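Local coordinates for protein probable DNA endonuclease SmrA (Escherichia coli, PDB 3QD7) that acts as a DNA endonuclease and binds DNA, the chain here covering its Smr (small MutS-related) domain, at residues 55-64 with 92-103; 75-85 with 121-132. All coordinates share one frame; numbering follows the deposited sequence.

Contact 1 of 2, residues 55-64 with 92-103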
loop_
_atom_site.group_PDB
_atom_site.type_symbol
_atom_site.label_atom_id
_atom_site.label_comp_id
_atom_site.label_asym_id
_atom_site.label_seq_id
_atom_site.Cartn_x
_atom_site.Cartn_y
_atom_site.Cartn_z
ATOM N N GLN A 55 2.694 -7.771 -11.967
ATOM C CA GLN A 55 2.694 -8.942 -11.088
ATOM C C GLN A 55 1.293 -9.478 -10.937
ATOM O O GLN A 55 0.356 -8.707 -10.646
ATOM C CB GLN A 55 3.261 -8.616 -9.705
ATOM C CG GLN A 55 4.677 -8.042 -9.716
ATOM C CD GLN A 55 5.755 -9.079 -10.012
ATOM O OE1 GLN A 55 5.487 -10.282 -10.091
ATOM N NE2 GLN A 55 6.990 -8.607 -10.174
ATOM N N PRO A 56 1.138 -10.807 -11.093
ATOM C CA PRO A 56 -0.147 -11.469 -10.809
ATOM C C PRO A 56 -0.624 -11.191 -9.369
ATOM O O PRO A 56 0.185 -10.814 -8.512
ATOM C CB PRO A 56 0.160 -12.956 -11.026
ATOM C CG PRO A 56 1.668 -13.074 -10.978
ATOM C CD PRO A 56 2.212 -11.763 -11.433
ATOM N N VAL A 57 -1.918 -11.353 -9.105
ATOM C CA VAL A 57 -2.487 -10.957 -7.812
ATOM C C VAL A 57 -1.893 -11.732 -6.618
ATOM O O VAL A 57 -1.567 -11.124 -5.596
ATOM C CB VAL A 57 -4.054 -11.006 -7.810
ATOM C CG1 VAL A 57 -4.607 -10.954 -6.395
ATOM C CG2 VAL A 57 -4.636 -9.863 -8.626
ATOM N N GLU A 58 -1.734 -13.053 -6.745
ATOM C CA GLU A 58 -1.142 -13.879 -5.674
ATOM C C GLU A 58 0.308 -13.503 -5.399
ATOM O O GLU A 58 0.762 -13.548 -4.260
ATOM C CB GLU A 58 -1.190 -15.361 -6.027
ATOM C CG GLU A 58 -1.546 -16.366 -4.908
ATOM C CD GLU A 58 -1.615 -15.813 -3.486
ATOM O OE1 GLU A 58 -0.761 -16.177 -2.652
ATOM O OE2 GLU A 58 -2.561 -15.055 -3.175
ATOM N N GLU A 59 1.043 -13.146 -6.442
ATOM C CA GLU A 59 2.429 -12.680 -6.255
ATOM C C GLU A 59 2.460 -11.330 -5.529
ATOM O O GLU A 59 3.306 -11.120 -4.678
ATOM C CB GLU A 59 3.179 -12.622 -7.588
ATOM C CG GLU A 59 4.695 -12.397 -7.465
ATOM C CD GLU A 59 5.483 -13.632 -6.925
ATOM O OE1 GLU A 59 6.641 -13.463 -6.454
ATOM O OE2 GLU A 59 4.956 -14.766 -6.979
ATOM N N CYS A 60 1.539 -10.428 -5.872
ATOM C CA CYS A 60 1.375 -9.151 -5.170
ATOM C C CYS A 60 1.108 -9.376 -3.700
ATOM O O CYS A 60 1.672 -8.686 -2.869
ATOM C CB CYS A 60 0.202 -8.335 -5.750
ATOM S SG CYS A 60 0.528 -7.618 -7.359
ATOM N N ARG A 61 0.243 -10.340 -3.382
ATOM C CA ARG A 61 -0.092 -10.638 -1.986
ATOM C C ARG A 61 1.113 -11.127 -1.151
ATOM O O ARG A 61 1.256 -10.773 0.030
ATOM C CB ARG A 61 -1.237 -11.644 -1.911
ATOM C CG ARG A 61 -1.864 -11.764 -0.523
ATOM C CD ARG A 61 -2.966 -12.826 -0.482
ATOM N NE ARG A 61 -2.343 -14.131 -0.499
ATOM C CZ ARG A 61 -2.134 -14.868 0.583
ATOM N NH1 ARG A 61 -2.568 -14.454 1.772
ATOM N NH2 ARG A 61 -1.501 -16.026 0.472
ATOM N N LYS A 62 1.971 -11.928 -1.776
ATOM C CA LYS A 62 3.211 -12.390 -1.138
ATOM C C LYS A 62 4.244 -11.256 -0.978
ATOM O O LYS A 62 4.877 -11.140 0.061
ATOM C CB LYS A 62 3.805 -13.580 -1.921
ATOM C CG LYS A 62 2.847 -14.785 -2.048
ATOM C CD LYS A 62 3.558 -16.108 -2.451
ATOM C CE LYS A 62 4.094 -16.059 -3.868
ATOM N NZ LYS A 62 4.171 -17.415 -4.477
ATOM N N MET A 63 4.392 -10.420 -2.002
ATOM C CA MET A 63 5.340 -9.296 -1.975
ATOM C C MET A 63 4.953 -8.208 -0.956
ATOM O O MET A 63 5.782 -7.717 -0.212
ATOM C CB MET A 63 5.453 -8.675 -3.380
ATOM C CG MET A 63 6.085 -9.603 -4.417
ATOM S SD MET A 63 5.835 -9.017 -6.108
ATOM C CE MET A 63 7.154 -7.813 -6.224
ATOM N N VAL A 64 3.683 -7.843 -0.922
ATOM C CA VAL A 64 3.216 -6.801 0.003
ATOM C C VAL A 64 3.434 -7.260 1.454
ATOM O O VAL A 64 3.940 -6.519 2.295
ATOM C CB VAL A 64 1.699 -6.444 -0.293
ATOM C CG1 VAL A 64 1.074 -5.589 0.816
ATOM C CG2 VAL A 64 1.569 -5.764 -1.678
ATOM N N HIS A 92 -6.085 -4.728 -14.628
ATOM C CA HIS A 92 -5.269 -5.452 -13.668
ATOM C C HIS A 92 -4.712 -4.520 -12.606
ATOM O O HIS A 92 -4.720 -4.851 -11.415
ATOM C CB HIS A 92 -4.130 -6.188 -14.381
ATOM C CG HIS A 92 -3.214 -6.918 -13.448
ATOM N ND1 HIS A 92 -3.564 -8.102 -12.839
ATOM C CD2 HIS A 92 -1.971 -6.623 -13.008
ATOM C CE1 HIS A 92 -2.570 -8.512 -12.072
ATOM N NE2 HIS A 92 -1.591 -7.631 -12.157
ATOM N N ALA A 93 -4.244 -3.352 -13.045
ATOM C CA ALA A 93 -3.709 -2.313 -12.160
ATOM C C ALA A 93 -4.716 -1.870 -11.089
ATOM O O ALA A 93 -4.353 -1.706 -9.921
ATOM C CB ALA A 93 -3.245 -1.109 -12.982
ATOM N N ASN A 94 -5.970 -1.667 -11.489
ATOM C CA ASN A 94 -7.009 -1.312 -10.522
ATOM C C ASN A 94 -7.404 -2.463 -9.578
ATOM O O ASN A 94 -7.782 -2.230 -8.430
ATOM C CB ASN A 94 -8.272 -0.762 -11.214
ATOM C CG ASN A 94 -9.166 -0.026 -10.230
ATOM O OD1 ASN A 94 -10.336 -0.387 -10.001
ATOM N ND2 ASN A 94 -8.599 0.988 -9.602
ATOM N N ILE A 95 -7.351 -3.693 -10.081
ATOM C CA ILE A 95 -7.584 -4.865 -9.237
ATOM C C ILE A 95 -6.472 -4.965 -8.184
ATOM O O ILE A 95 -6.745 -5.132 -6.988
ATOM C CB ILE A 95 -7.667 -6.182 -10.055
ATOM C CG1 ILE A 95 -8.876 -6.191 -11.013
ATOM C CG2 ILE A 95 -7.730 -7.377 -9.134
ATOM C CD1 ILE A 95 -10.201 -5.809 -10.381
ATOM N N VAL A 96 -5.225 -4.867 -8.640
ATOM C CA VAL A 96 -4.081 -4.780 -7.747
ATOM C C VAL A 96 -4.227 -3.631 -6.724
ATOM O O VAL A 96 -4.030 -3.853 -5.530
ATOM C CB VAL A 96 -2.736 -4.659 -8.503
ATOM C CG1 VAL A 96 -1.547 -4.457 -7.513
ATOM C CG2 VAL A 96 -2.486 -5.915 -9.331
ATOM N N ARG A 97 -4.556 -2.429 -7.209
ATOM C CA ARG A 97 -4.770 -1.259 -6.373
ATOM C C ARG A 97 -5.832 -1.559 -5.304
ATOM O O ARG A 97 -5.684 -1.177 -4.140
ATOM C CB ARG A 97 -5.211 -0.060 -7.236
ATOM C CG ARG A 97 -5.198 1.291 -6.472
ATOM C CD ARG A 97 -5.601 2.469 -7.350
ATOM N NE ARG A 97 -7.015 2.417 -7.720
ATOM C CZ ARG A 97 -7.917 3.347 -7.426
ATOM N NH1 ARG A 97 -7.580 4.455 -6.751
ATOM N NH2 ARG A 97 -9.174 3.158 -7.815
ATOM N N SER A 98 -6.910 -2.238 -5.713
ATOM C CA SER A 98 -8.031 -2.529 -4.789
ATOM C C SER A 98 -7.640 -3.525 -3.705
ATOM O O SER A 98 -8.017 -3.348 -2.543
ATOM C CB SER A 98 -9.287 -2.994 -5.525
ATOM O OG SER A 98 -9.811 -1.953 -6.301
ATOM N N TYR A 99 -6.852 -4.534 -4.080
ATOM C CA TYR A 99 -6.318 -5.483 -3.106
ATOM C C TYR A 99 -5.359 -4.801 -2.165
ATOM O O TYR A 99 -5.384 -5.078 -0.952
ATOM C CB TYR A 99 -5.631 -6.662 -3.798
ATOM C CG TYR A 99 -6.570 -7.815 -4.080
ATOM C CD1 TYR A 99 -7.289 -8.433 -3.037
ATOM C CD2 TYR A 99 -6.752 -8.293 -5.384
ATOM C CE1 TYR A 99 -8.148 -9.498 -3.287
ATOM C CE2 TYR A 99 -7.629 -9.366 -5.651
ATOM C CZ TYR A 99 -8.314 -9.955 -4.589
ATOM O OH TYR A 99 -9.169 -10.991 -4.830
ATOM N N VAL A 100 -4.507 -3.914 -2.706
ATOM C CA VAL A 100 -3.524 -3.219 -1.851
ATOM C C VAL A 100 -4.277 -2.353 -0.820
ATOM O O VAL A 100 -3.915 -2.303 0.358
ATOM C CB VAL A 100 -2.497 -2.369 -2.677
ATOM C CG1 VAL A 100 -1.704 -1.425 -1.755
ATOM C CG2 VAL A 100 -1.524 -3.270 -3.508
ATOM N N ALA A 101 -5.353 -1.704 -1.258
ATOM C CA ALA A 101 -6.193 -0.926 -0.340
ATOM C C ALA A 101 -6.685 -1.744 0.864
ATOM O O ALA A 101 -6.668 -1.266 1.987
ATOM C CB ALA A 101 -7.378 -0.324 -1.080
ATOM N N ARG A 102 -7.144 -2.969 0.615
ATOM C CA ARG A 102 -7.608 -3.831 1.685
ATOM C C ARG A 102 -6.443 -4.353 2.514
ATOM O O ARG A 102 -6.491 -4.316 3.739
ATOM C CB ARG A 102 -8.362 -5.023 1.093
ATOM C CG ARG A 102 -8.552 -6.160 2.076
ATOM C CD ARG A 102 -8.970 -7.403 1.364
ATOM N NE ARG A 102 -10.383 -7.334 1.003
ATOM C CZ ARG A 102 -11.099 -8.376 0.610
ATOM N NH1 ARG A 102 -10.528 -9.577 0.527
ATOM N NH2 ARG A 102 -12.381 -8.215 0.311
ATOM N N TRP A 103 -5.408 -4.868 1.848
ATOM C CA TRP A 103 -4.286 -5.507 2.565
ATOM C C TRP A 103 -3.611 -4.595 3.576
ATOM O O TRP A 103 -3.229 -5.044 4.660
ATOM C CB TRP A 103 -3.252 -6.049 1.579
ATOM C CG TRP A 103 -3.786 -7.132 0.689
ATOM C CD1 TRP A 103 -4.854 -7.952 0.926
ATOM C CD2 TRP A 103 -3.256 -7.522 -0.580
ATOM N NE1 TRP A 103 -5.026 -8.828 -0.128
ATOM C CE2 TRP A 103 -4.051 -8.586 -1.062
ATOM C CE3 TRP A 103 -2.174 -7.100 -1.337
ATOM C CZ2 TRP A 103 -3.798 -9.216 -2.282
ATOM C CZ3 TRP A 103 -1.918 -7.722 -2.540
ATOM C CH2 TRP A 103 -2.737 -8.762 -3.013
#
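W103 inserts its indole as a knob among V57, C60, R61 and V64, a knob-into-hole contact joining helices 57-73 and 92-105 of the alpha/beta/alpha Smr domain. The two short helical segments cross at -35° with 10.5 Å between their axes. The indole carbon CG is trans to the carbonyl carbon (chi1 -63°), which carries the six-membered ring across to the other helix. There R61 covers one face: its CB lies 3.4 Å from W103 CH2, and its CG makes a CH-pi contact 4.0 Å from the centroid of the W103 six-membered ring. Over the opposite face, toward its rim, stands Y99 O of the same helix, 3.1 Å above the W103 ring plane. C60 CB meets the indole edge in plane, V64 CG2 approaches W103 CE3 at the edge, and W103 NE1 donates to T11 O. Beyond the indole, R61 bends at chi3 and grips the carboxylate of E58 side-on, NE using the syn lone pair of OE2 and NH2 reaching OE1, while NH1 bonds L10 O. These bonds together hold the guanidinium steeply turned against the indole plane, leaving the aliphatic part of R61 to do the packing.

Nearer the helix starts, V57 divides its branches: CG1 lies 3.5 Å from Y99 CE2, and CG2 4.0 Å from I95 CG2. Alongside, C60 SG packs 3.8 Å from V96 CG1. The polar link is made by H92, whose NE2 donates to Q55 O over 2.7 Å at an N-H...O angle of 146°; Q55 O lies in the imidazole plane, whereas NE2 approaches from above the Q55 carbonyl plane.

Contact 2 of 2, residues 75-85 with 121-132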
loop_
_atom_site.group_PDB
_atom_site.type_symbol
_atom_site.label_atom_id
_atom_site.label_comp_id
_atom_site.label_asym_id
_atom_site.label_seq_id
_atom_site.Cartn_x
_atom_site.Cartn_y
_atom_site.Cartn_z
ATOM N N GLY A 75 12.611 -0.496 10.714
ATOM C CA GLY A 75 12.193 0.801 11.267
ATOM C C GLY A 75 11.761 1.864 10.257
ATOM O O GLY A 75 11.903 3.058 10.518
ATOM N N LEU A 76 11.222 1.445 9.110
ATOM C CA LEU A 76 10.707 2.415 8.115
ATOM C C LEU A 76 9.379 2.992 8.578
ATOM O O LEU A 76 8.499 2.257 9.002
ATOM C CB LEU A 76 10.544 1.769 6.733
ATOM C CG LEU A 76 11.767 1.667 5.807
ATOM C CD1 LEU A 76 12.912 0.947 6.447
ATOM C CD2 LEU A 76 11.415 0.984 4.509
ATOM N N ARG A 77 9.242 4.305 8.482
ATOM C CA ARG A 77 8.064 5.005 8.967
ATOM C C ARG A 77 7.084 5.300 7.841
ATOM O O ARG A 77 5.921 5.576 8.080
ATOM C CB ARG A 77 8.473 6.275 9.698
ATOM C CG ARG A 77 9.260 5.973 10.970
ATOM C CD ARG A 77 9.800 7.234 11.586
ATOM N NE ARG A 77 8.734 8.000 12.216
ATOM C CZ ARG A 77 8.803 9.302 12.457
ATOM N NH1 ARG A 77 7.798 9.913 13.065
ATOM N NH2 ARG A 77 9.882 9.997 12.092
ATOM N N ASN A 78 7.573 5.230 6.614
ATOM C CA ASN A 78 6.716 5.350 5.443
ATOM C C ASN A 78 7.281 4.626 4.252
ATOM O O ASN A 78 8.486 4.532 4.082
ATOM C CB ASN A 78 6.392 6.801 5.108
ATOM C CG ASN A 78 7.560 7.717 5.330
ATOM O OD1 ASN A 78 7.647 8.389 6.365
ATOM N ND2 ASN A 78 8.481 7.747 4.366
ATOM N N VAL A 79 6.378 4.075 3.452
ATOM C CA VAL A 79 6.770 3.331 2.275
ATOM C C VAL A 79 5.868 3.710 1.132
ATOM O O VAL A 79 4.779 4.272 1.341
ATOM C CB VAL A 79 6.781 1.805 2.511
ATOM C CG1 VAL A 79 7.811 1.473 3.555
ATOM C CG2 VAL A 79 5.380 1.278 2.951
ATOM N N LEU A 80 6.363 3.442 -0.069
ATOM C CA LEU A 80 5.654 3.685 -1.306
ATOM C C LEU A 80 5.281 2.369 -1.962
ATOM O O LEU A 80 6.137 1.505 -2.180
ATOM C CB LEU A 80 6.562 4.481 -2.273
ATOM C CG LEU A 80 5.991 4.812 -3.658
ATOM C CD1 LEU A 80 4.808 5.767 -3.504
ATOM C CD2 LEU A 80 7.083 5.467 -4.470
ATOM N N ILE A 81 4.011 2.202 -2.319
ATOM C CA ILE A 81 3.649 1.033 -3.104
ATOM C C ILE A 81 3.171 1.425 -4.496
ATOM O O ILE A 81 2.247 2.217 -4.637
ATOM C CB ILE A 81 2.594 0.148 -2.393
ATOM C CG1 ILE A 81 3.040 -0.231 -0.963
ATOM C CG2 ILE A 81 2.300 -1.108 -3.239
ATOM C CD1 ILE A 81 1.947 -0.962 -0.212
ATOM N N ILE A 82 3.783 0.815 -5.511
ATOM C CA ILE A 82 3.511 1.110 -6.907
ATOM C C ILE A 82 2.665 0.014 -7.529
ATOM O O ILE A 82 3.148 -1.102 -7.798
ATOM C CB ILE A 82 4.834 1.246 -7.726
ATOM C CG1 ILE A 82 5.848 2.116 -6.950
ATOM C CG2 ILE A 82 4.546 1.806 -9.145
ATOM C CD1 ILE A 82 7.321 1.936 -7.342
ATOM N N HIS A 83 1.395 0.322 -7.755
ATOM C CA HIS A 83 0.470 -0.650 -8.364
ATOM C C HIS A 83 0.202 -0.397 -9.851
ATOM O O HIS A 83 -0.133 -1.327 -10.579
ATOM C CB HIS A 83 -0.842 -0.677 -7.596
ATOM C CG HIS A 83 -1.413 0.681 -7.363
ATOM N ND1 HIS A 83 -1.432 1.271 -6.121
ATOM C CD2 HIS A 83 -1.962 1.572 -8.220
ATOM C CE1 HIS A 83 -1.978 2.467 -6.221
ATOM N NE2 HIS A 83 -2.293 2.678 -7.488
ATOM N N GLY A 84 0.351 0.854 -10.295
ATOM C CA GLY A 84 0.104 1.200 -11.689
ATOM C C GLY A 84 -1.244 1.871 -11.897
ATOM O O GLY A 84 -2.084 1.877 -11.004
ATOM N N LYS A 85 -1.437 2.445 -13.088
ATOM C CA LYS A 85 -2.691 3.111 -13.448
ATOM C C LYS A 85 -3.452 2.230 -14.432
ATOM O O LYS A 85 -2.876 1.670 -15.354
ATOM C CB LYS A 85 -2.435 4.503 -14.062
ATOM C CG LYS A 85 -1.457 5.401 -13.296
ATOM C CD LYS A 85 -1.238 6.741 -14.005
ATOM C CE LYS A 85 -0.236 7.643 -13.258
ATOM N NZ LYS A 85 -0.260 9.062 -13.826
ATOM N N GLY A 121 4.848 8.784 -8.756
ATOM C CA GLY A 121 4.014 7.891 -9.549
ATOM C C GLY A 121 2.536 8.268 -9.581
ATOM O O GLY A 121 1.754 7.647 -10.293
ATOM N N GLY A 122 2.158 9.286 -8.806
ATOM C CA GLY A 122 0.776 9.803 -8.809
ATOM C C GLY A 122 -0.273 8.756 -8.520
ATOM O O GLY A 122 -0.118 7.912 -7.626
ATOM N N SER A 123 -1.330 8.789 -9.314
ATOM C CA SER A 123 -2.444 7.849 -9.170
ATOM C C SER A 123 -2.046 6.365 -9.388
ATOM O O SER A 123 -2.846 5.457 -9.145
ATOM C CB SER A 123 -3.622 8.269 -10.074
ATOM O OG SER A 123 -3.452 7.761 -11.383
ATOM N N GLY A 124 -0.804 6.116 -9.812
ATOM C CA GLY A 124 -0.317 4.728 -9.899
ATOM C C GLY A 124 0.370 4.201 -8.648
ATOM O O GLY A 124 0.900 3.084 -8.660
ATOM N N ALA A 125 0.399 4.981 -7.569
ATOM C CA ALA A 125 1.138 4.561 -6.358
ATOM C C ALA A 125 0.509 5.097 -5.127
ATOM O O ALA A 125 -0.242 6.086 -5.192
ATOM C CB ALA A 125 2.605 5.045 -6.444
ATOM N N CYS A 126 0.803 4.511 -3.976
ATOM C CA CYS A 126 0.359 5.139 -2.741
ATOM C C CYS A 126 1.429 5.169 -1.650
ATOM O O CYS A 126 2.286 4.271 -1.556
ATOM C CB CYS A 126 -0.960 4.534 -2.237
ATOM S SG CYS A 126 -0.790 2.871 -1.642
ATOM N N TYR A 127 1.377 6.241 -0.870
ATOM C CA TYR A 127 2.188 6.465 0.318
ATOM C C TYR A 127 1.535 5.702 1.421
ATOM O O TYR A 127 0.307 5.709 1.518
ATOM C CB TYR A 127 2.106 7.937 0.744
ATOM C CG TYR A 127 2.753 8.896 -0.201
ATOM C CD1 TYR A 127 3.867 8.511 -0.935
ATOM C CD2 TYR A 127 2.276 10.203 -0.350
ATOM C CE1 TYR A 127 4.491 9.369 -1.791
ATOM C CE2 TYR A 127 2.902 11.080 -1.217
ATOM C CZ TYR A 127 4.015 10.644 -1.930
ATOM O OH TYR A 127 4.673 11.462 -2.794
ATOM N N VAL A 128 2.335 5.114 2.297
ATOM C CA VAL A 128 1.807 4.391 3.428
ATOM C C VAL A 128 2.545 4.863 4.694
ATOM O O VAL A 128 3.784 4.913 4.718
ATOM C CB VAL A 128 1.975 2.837 3.237
ATOM C CG1 VAL A 128 1.328 2.047 4.384
ATOM C CG2 VAL A 128 1.463 2.377 1.877
ATOM N N ALA A 129 1.785 5.207 5.739
ATOM C CA ALA A 129 2.384 5.555 7.029
ATOM C C ALA A 129 2.464 4.310 7.912
ATOM O O ALA A 129 1.473 3.604 8.090
ATOM C CB ALA A 129 1.609 6.676 7.729
ATOM N N LEU A 130 3.649 4.070 8.456
ATOM C CA LEU A 130 3.910 2.897 9.276
ATOM C C LEU A 130 4.250 3.336 10.705
ATOM O O LEU A 130 5.029 4.272 10.898
ATOM C CB LEU A 130 5.080 2.099 8.674
ATOM C CG LEU A 130 4.894 0.911 7.716
ATOM C CD1 LEU A 130 3.646 0.883 6.907
ATOM C CD2 LEU A 130 6.055 0.783 6.803
ATOM N N ARG A 131 3.659 2.674 11.693
ATOM C CA ARG A 131 3.968 2.903 13.127
ATOM C C ARG A 131 5.413 2.460 13.408
ATOM O O ARG A 131 5.838 1.394 12.962
ATOM C CB ARG A 131 2.987 2.112 13.985
ATOM C CG ARG A 131 3.048 2.334 15.475
ATOM C CD ARG A 131 2.594 1.037 16.168
ATOM N NE ARG A 131 1.163 1.045 16.423
ATOM C CZ ARG A 131 0.369 -0.021 16.478
ATOM N NH1 ARG A 131 0.822 -1.254 16.262
ATOM N NH2 ARG A 131 -0.917 0.164 16.732
ATOM N N LYS A 132 6.179 3.296 14.103
ATOM C CA LYS A 132 7.577 2.988 14.391
ATOM C C LYS A 132 7.709 2.030 15.595
ATOM O O LYS A 132 7.493 2.419 16.752
ATOM C CB LYS A 132 8.350 4.287 14.630
ATOM C CG LYS A 132 9.811 4.093 15.000
ATOM C CD LYS A 132 10.672 3.921 13.772
ATOM C CE LYS A 132 12.127 3.916 14.163
ATOM N NZ LYS A 132 12.952 4.522 13.068
#
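V79 with V128 and I81 with C126 form the hydrogen-bonded pairs of an antiparallel ladder whose short strands, 78-82 and 125-130, run at 159° to each other; I81 N, for example, donates to C126 O over 2.8 Å. The side chains alternate between two faces. On one, L80 holds CG trans to its backbone N (chi1 179°), and its CD1 branch lies 3.7 Å from A125 CB and also touches the Y127 ring at CD1. That ring stacks on Y44, and its hydroxyl is hydrogen-bonded to H120 ND1. V79 CG1, on the face of I81 and V128, meets L130 CD2 at 3.8 Å, the two side chains crossing at about a right angle, and I81 CD1 lies 4.0 Å from V128 CG2.

This pair is central in the mixed five-stranded sheet of the alpha/beta/alpha fold: I81 and V128 face helix 92-105, whereas Y127 and A129 pack on helix 37-40. Past strand 78-82, G124 O accepts two backbone bonds, from H83 N and from G84 N at 2.8 Å. H83 CG stands between the backbone N and the carbonyl carbon (chi1 49°), which lays one face of the imidazole over G124 O and A125 CA and lets NE2 donate to S123 O at 3.3 Å. With an alanine in place of H83, the S123 carbonyl would probably lose this donor, and a gap would open over the backbone of G124 and A125. G124 itself lies beside K85 CG, where a beta carbon would fit tightly. At the far end G75 closes a Schellman motif, and K132, bent at chi2 and chi4, brings NZ within 3.1 Å of G75 O, in the carbonyl plane and on a lone pair.

Overall arrangement
From the N terminus, strand 49-51 leads into helix 57-73 and then strand 78-82, parallel to the first, a beta-alpha-beta crossover. Contact 1 closes a loop of 27 residues holding the end of helix 57-73 and strand 78-82, bringing helix 92-105 back to helix 57-73. Contact 2 closes a loop of 35 residues holding helix 92-105 and strand 110-115, and returns strand 125-130 to strand 78-82. Their segments alternate along the chain, so the two loops cross. Their centres lie about 13 Å apart, and they touch directly: R97 CD is 3.3 Å from H83 NE2, and A93 CB is 3.6 Å from K85 C. Helix 92-105 thereby rests on the residues following strand 78-82, linking the helix pair to the sheet.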